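Local structure of alpha-1,6-mannanase (Bacteroides thetaiotaomicron, 4V1S) at residues S175-F189 with Q199-C212. The protein is a predicted glycoside hydrolase of family 76 that probably cleaves alpha-1,6-mannosidic linkages in mannan. Residues are numbered along the deposited sequence; the frame is centred on the assembly and turned at random.
Sequences SLSGEDNVLGGGIYF and QKNTICSAVTMLSC
Ile187 packs on the first turns of helix 202-219, CG2 3.7 Å from Cys204 CB. Its CD1 meets Thr208 tip to tip, 3.6 Å from OG1. The fold is the (alpha/alpha)6 barrel known for family 76, plus short strands; a loop after helix 162-177 here folds over the next helix. Thr208 OG1, beside the backbone N (chi1 -60°), donates to Cys204 O at 2.8 Å; this puts CG2 anti to that N, against Leu176 CD2 and Ile187 CD1. Leu176 CD2 also touches Cys212 SG. Further out, Tyr188 and Lys200 form a single beta bridge. Phe189 N bonds to Gln199 O and Asn201 N to Ile187 O. A water bridges Ile187 N, Asn201 O and Ser205 OG. At the polar edge, CE of the extended Lys200 chain lies 3.7 Å from the Tyr188 ring centroid, a CH-pi contact; NZ adds a cation-pi interaction over the same face. Four acceptors share its three N-H: Asp180 OD1 in a salt bridge at 2.7 Å, and the carbonyls of Val182, Gly185 and Gly186. NZ is over 60° out of both glycine carbonyl planes but 24° from the Val182 plane. A methionine here would probably leave the Asp180 charge without its mate and three carbonyls without this donor. Lys200 NZ and Val182 N, in an Asx turn, reach Asp180 OD1 from opposite carboxylate faces. Tyr188 OH donates to the syn lone pair of Asp180 OD2 at 2.7 Å.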
loop_
_atom_site.group_PDB
_atom_site.type_symbol
_atom_site.label_atom_id
_atom_site.label_comp_id
_atom_site.label_asym_id
_atom_site.label_seq_id
_atom_site.Cartn_x
_atom_site.Cartn_y
_atom_site.Cartn_z
ATOM N N SER A 175 -7.608 0.699 13.167
ATOM C CA SER A 175 -7.841 -0.538 12.379
ATOM C C SER A 175 -8.199 -1.708 13.319
ATOM O O SER A 175 -9.092 -2.523 13.035
ATOM C CB SER A 175 -6.626 -0.890 11.534
ATOM O OG SER A 175 -6.344 0.100 10.569
ATOM N N LEU A 176 -7.468 -1.814 14.429
ATOM C CA LEU A 176 -7.713 -2.930 15.348
ATOM C C LEU A 176 -9.068 -2.836 16.060
ATOM O O LEU A 176 -9.623 -3.874 16.500
ATOM C CB LEU A 176 -6.586 -3.047 16.384
ATOM C CG LEU A 176 -5.283 -3.611 15.846
ATOM C CD1 LEU A 176 -4.151 -3.341 16.832
ATOM C CD2 LEU A 176 -5.351 -5.100 15.511
ATOM N N SER A 177 -9.640 -1.625 16.112
ATOM C CA SER A 177 -10.943 -1.453 16.733
ATOM C C SER A 177 -12.026 -2.010 15.785
ATOM O O SER A 177 -13.178 -2.188 16.199
ATOM C CB SER A 177 -11.257 0.012 17.060
ATOM O OG SER A 177 -11.588 0.798 15.905
ATOM N N GLY A 178 -11.669 -2.300 14.523
ATOM C CA GLY A 178 -12.652 -2.889 13.592
ATOM C C GLY A 178 -12.711 -4.412 13.666
ATOM O O GLY A 178 -13.488 -5.031 12.955
ATOM N N GLU A 179 -11.880 -5.000 14.495
ATOM C CA GLU A 179 -11.858 -6.450 14.739
ATOM C C GLU A 179 -12.828 -6.800 15.868
ATOM O O GLU A 179 -12.831 -6.181 16.938
ATOM C CB GLU A 179 -10.461 -6.929 15.174
ATOM C CG GLU A 179 -10.321 -8.442 15.217
ATOM C CD GLU A 179 -9.046 -8.965 15.851
ATOM O OE1 GLU A 179 -8.193 -8.155 16.290
ATOM O OE2 GLU A 179 -8.882 -10.213 15.887
ATOM N N ASP A 180 -13.626 -7.813 15.638
ATOM C CA ASP A 180 -14.462 -8.388 16.697
ATOM C C ASP A 180 -14.809 -9.823 16.275
ATOM O O ASP A 180 -14.323 -10.303 15.251
ATOM C CB ASP A 180 -15.705 -7.522 17.026
ATOM C CG ASP A 180 -16.656 -7.404 15.855
ATOM O OD1 ASP A 180 -16.666 -8.326 14.991
ATOM O OD2 ASP A 180 -17.403 -6.419 15.815
ATOM N N ASN A 181 -15.612 -10.510 17.082
ATOM C CA ASN A 181 -15.931 -11.916 16.813
ATOM C C ASN A 181 -17.129 -12.184 15.905
ATOM O O ASN A 181 -17.550 -13.317 15.761
ATOM C CB ASN A 181 -16.007 -12.693 18.128
ATOM C CG ASN A 181 -14.644 -13.142 18.592
ATOM O OD1 ASN A 181 -14.255 -12.959 19.760
ATOM N ND2 ASN A 181 -13.900 -13.737 17.678
ATOM N N VAL A 182 -17.657 -11.143 15.264
ATOM C CA VAL A 182 -18.641 -11.338 14.182
ATOM C C VAL A 182 -17.891 -12.093 13.096
ATOM O O VAL A 182 -16.743 -11.771 12.793
ATOM C CB VAL A 182 -19.223 -9.985 13.750
ATOM C CG1 VAL A 182 -20.104 -10.107 12.513
ATOM C CG2 VAL A 182 -20.011 -9.381 14.926
ATOM N N LEU A 183 -18.519 -13.142 12.566
ATOM C CA LEU A 183 -17.865 -14.084 11.644
ATOM C C LEU A 183 -16.670 -14.827 12.242
ATOM O O LEU A 183 -15.914 -15.474 11.506
ATOM C CB LEU A 183 -17.442 -13.387 10.332
ATOM C CG LEU A 183 -18.590 -12.811 9.501
ATOM C CD1 LEU A 183 -18.065 -12.158 8.233
ATOM C CD2 LEU A 183 -19.632 -13.858 9.145
ATOM N N GLY A 184 -16.495 -14.747 13.560
ATOM C CA GLY A 184 -15.413 -15.439 14.234
ATOM C C GLY A 184 -14.088 -14.711 14.269
ATOM O O GLY A 184 -13.104 -15.240 14.764
ATOM N N GLY A 185 -14.083 -13.468 13.797
ATOM C CA GLY A 185 -12.857 -12.700 13.695
ATOM C C GLY A 185 -12.890 -11.800 12.484
ATOM O O GLY A 185 -13.922 -11.604 11.867
ATOM N N GLY A 186 -11.734 -11.242 12.140
ATOM C CA GLY A 186 -11.647 -10.376 10.971
ATOM C C GLY A 186 -12.118 -8.966 11.256
ATOM O O GLY A 186 -12.618 -8.652 12.354
ATOM N N ILE A 187 -11.937 -8.120 10.255
ATOM C CA ILE A 187 -12.090 -6.673 10.396
ATOM C C ILE A 187 -13.044 -6.162 9.314
ATOM O O ILE A 187 -12.900 -6.483 8.144
ATOM C CB ILE A 187 -10.712 -5.975 10.314
ATOM C CG1 ILE A 187 -9.841 -6.437 11.479
ATOM C CG2 ILE A 187 -10.828 -4.431 10.289
ATOM C CD1 ILE A 187 -8.397 -5.978 11.417
ATOM N N TYR A 188 -14.012 -5.345 9.742
ATOM C CA TYR A 188 -14.966 -4.741 8.849
ATOM C C TYR A 188 -14.276 -3.864 7.826
ATOM O O TYR A 188 -13.238 -3.277 8.101
ATOM C CB TYR A 188 -15.981 -3.883 9.615
ATOM C CG TYR A 188 -16.775 -4.617 10.647
ATOM C CD1 TYR A 188 -17.906 -5.360 10.304
ATOM C CD2 TYR A 188 -16.384 -4.573 11.974
ATOM C CE1 TYR A 188 -18.617 -6.036 11.277
ATOM C CE2 TYR A 188 -17.095 -5.245 12.944
ATOM C CZ TYR A 188 -18.202 -5.972 12.584
ATOM O OH TYR A 188 -18.895 -6.632 13.551
ATOM N N PHE A 189 -14.896 -3.701 6.656
ATOM C CA PHE A 189 -14.376 -2.740 5.721
ATOM C C PHE A 189 -14.367 -1.332 6.277
ATOM O O PHE A 189 -13.374 -0.639 6.152
ATOM C CB PHE A 189 -15.235 -2.769 4.453
ATOM C CG PHE A 189 -14.727 -1.903 3.329
ATOM C CD1 PHE A 189 -13.413 -2.013 2.884
ATOM C CD2 PHE A 189 -15.549 -0.926 2.761
ATOM C CE1 PHE A 189 -12.943 -1.195 1.876
ATOM C CE2 PHE A 189 -15.084 -0.113 1.728
ATOM C CZ PHE A 189 -13.775 -0.240 1.295
ATOM N N GLN A 199 -19.622 -6.256 5.860
ATOM C CA GLN A 199 -18.682 -7.269 5.407
ATOM C C GLN A 199 -17.333 -7.078 6.066
ATOM O O GLN A 199 -17.005 -5.976 6.531
ATOM C CB GLN A 199 -18.549 -7.223 3.879
ATOM C CG GLN A 199 -18.091 -5.873 3.348
ATOM C CD GLN A 199 -18.206 -5.779 1.856
ATOM O OE1 GLN A 199 -19.297 -5.521 1.298
ATOM N NE2 GLN A 199 -17.097 -6.002 1.186
ATOM N N LYS A 200 -16.572 -8.172 6.093
ATOM C CA LYS A 200 -15.191 -8.189 6.568
ATOM C C LYS A 200 -14.291 -8.597 5.413
ATOM O O LYS A 200 -14.628 -9.465 4.623
ATOM C CB LYS A 200 -15.021 -9.115 7.791
ATOM C CG LYS A 200 -15.813 -8.615 8.984
ATOM C CD LYS A 200 -15.473 -9.371 10.242
ATOM C CE LYS A 200 -16.020 -8.666 11.483
ATOM N NZ LYS A 200 -15.459 -9.259 12.734
ATOM N N ASN A 201 -13.145 -7.941 5.319
ATOM C CA ASN A 201 -12.393 -7.845 4.058
ATOM C C ASN A 201 -10.922 -8.235 4.225
ATOM O O ASN A 201 -10.268 -7.891 5.214
ATOM C CB ASN A 201 -12.494 -6.402 3.495
ATOM C CG ASN A 201 -13.916 -6.021 3.161
ATOM O OD1 ASN A 201 -14.269 -5.801 1.985
ATOM N ND2 ASN A 201 -14.753 -5.983 4.178
ATOM N N THR A 202 -10.428 -8.993 3.255
ATOM C CA THR A 202 -9.064 -9.413 3.253
ATOM C C THR A 202 -8.119 -8.225 3.374
ATOM O O THR A 202 -7.165 -8.301 4.130
ATOM C CB THR A 202 -8.745 -10.206 1.980
ATOM O OG1 THR A 202 -9.619 -11.333 1.914
ATOM C CG2 THR A 202 -7.296 -10.656 1.994
ATOM N N ILE A 203 -8.400 -7.140 2.668
ATOM C CA ILE A 203 -7.459 -6.018 2.684
ATOM C C ILE A 203 -7.332 -5.465 4.102
ATOM O O ILE A 203 -6.234 -5.099 4.521
ATOM C CB ILE A 203 -7.774 -4.914 1.656
ATOM C CG1 ILE A 203 -6.637 -3.873 1.613
ATOM C CG2 ILE A 203 -9.125 -4.260 1.913
ATOM C CD1 ILE A 203 -5.286 -4.443 1.206
ATOM N N CYS A 204 -8.442 -5.415 4.839
ATOM C CA CYS A 204 -8.388 -4.985 6.224
ATOM C C CYS A 204 -7.534 -5.913 7.095
ATOM O O CYS A 204 -6.718 -5.418 7.856
ATOM C CB CYS A 204 -9.792 -4.852 6.794
ATOM S SG CYS A 204 -10.808 -3.698 5.875
ATOM N N SER A 205 -7.704 -7.238 6.961
ATOM C CA SER A 205 -6.793 -8.173 7.609
ATOM C C SER A 205 -5.344 -7.864 7.265
ATOM O O SER A 205 -4.489 -7.756 8.141
ATOM C CB SER A 205 -7.064 -9.613 7.183
ATOM O OG SER A 205 -8.271 -10.119 7.744
ATOM N N ALA A 206 -5.089 -7.754 5.970
ATOM C CA ALA A 206 -3.724 -7.737 5.457
ATOM C C ALA A 206 -2.939 -6.484 5.834
ATOM O O ALA A 206 -1.783 -6.573 6.301
ATOM C CB ALA A 206 -3.746 -7.957 3.943
ATOM N N VAL A 207 -3.525 -5.309 5.666
ATOM C CA VAL A 207 -2.807 -4.103 6.051
ATOM C C VAL A 207 -2.687 -3.995 7.585
ATOM O O VAL A 207 -1.729 -3.425 8.117
ATOM C CB VAL A 207 -3.410 -2.799 5.483
ATOM C CG1 VAL A 207 -3.342 -2.811 3.972
ATOM C CG2 VAL A 207 -4.821 -2.507 5.982
ATOM N N THR A 208 -3.677 -4.524 8.312
ATOM C CA THR A 208 -3.585 -4.513 9.758
ATOM C C THR A 208 -2.468 -5.475 10.233
ATOM O O THR A 208 -1.685 -5.125 11.115
ATOM C CB THR A 208 -4.947 -4.813 10.389
ATOM O OG1 THR A 208 -5.893 -3.850 9.989
ATOM C CG2 THR A 208 -4.903 -4.817 11.887
ATOM N N MET A 209 -2.380 -6.665 9.629
ATOM C CA MET A 209 -1.309 -7.565 9.927
ATOM C C MET A 209 0.065 -6.964 9.663
ATOM O O MET A 209 0.961 -7.058 10.504
ATOM C CB MET A 209 -1.435 -8.871 9.132
ATOM C CG MET A 209 -2.569 -9.779 9.624
ATOM S SD MET A 209 -3.068 -11.062 8.447
ATOM C CE MET A 209 -1.472 -11.726 7.987
ATOM N N LEU A 210 0.234 -6.332 8.510
ATOM C CA LEU A 210 1.526 -5.773 8.175
ATOM C C LEU A 210 1.874 -4.639 9.147
ATOM O O LEU A 210 3.004 -4.550 9.615
ATOM C CB LEU A 210 1.572 -5.310 6.716
ATOM C CG LEU A 210 2.948 -4.800 6.286
ATOM C CD1 LEU A 210 4.032 -5.863 6.450
ATOM C CD2 LEU A 210 2.917 -4.345 4.844
ATOM N N SER A 211 0.900 -3.794 9.458
ATOM C CA SER A 211 1.094 -2.706 10.416
ATOM C C SER A 211 1.497 -3.252 11.785
ATOM O O SER A 211 2.426 -2.742 12.434
ATOM C CB SER A 211 -0.178 -1.872 10.559
ATOM O OG SER A 211 -0.528 -1.193 9.366
ATOM N N CYS A 212 0.776 -4.283 12.232
ATOM C CA CYS A 212 1.095 -4.957 13.493
ATOM C C CYS A 212 2.534 -5.468 13.501
ATOM O O CYS A 212 3.256 -5.280 14.475
ATOM C CB CYS A 212 0.140 -6.132 13.758
ATOM S SG CYS A 212 -1.480 -5.689 14.397
HETATM O O HOH W 1 -10.772 -8.914 7.822
#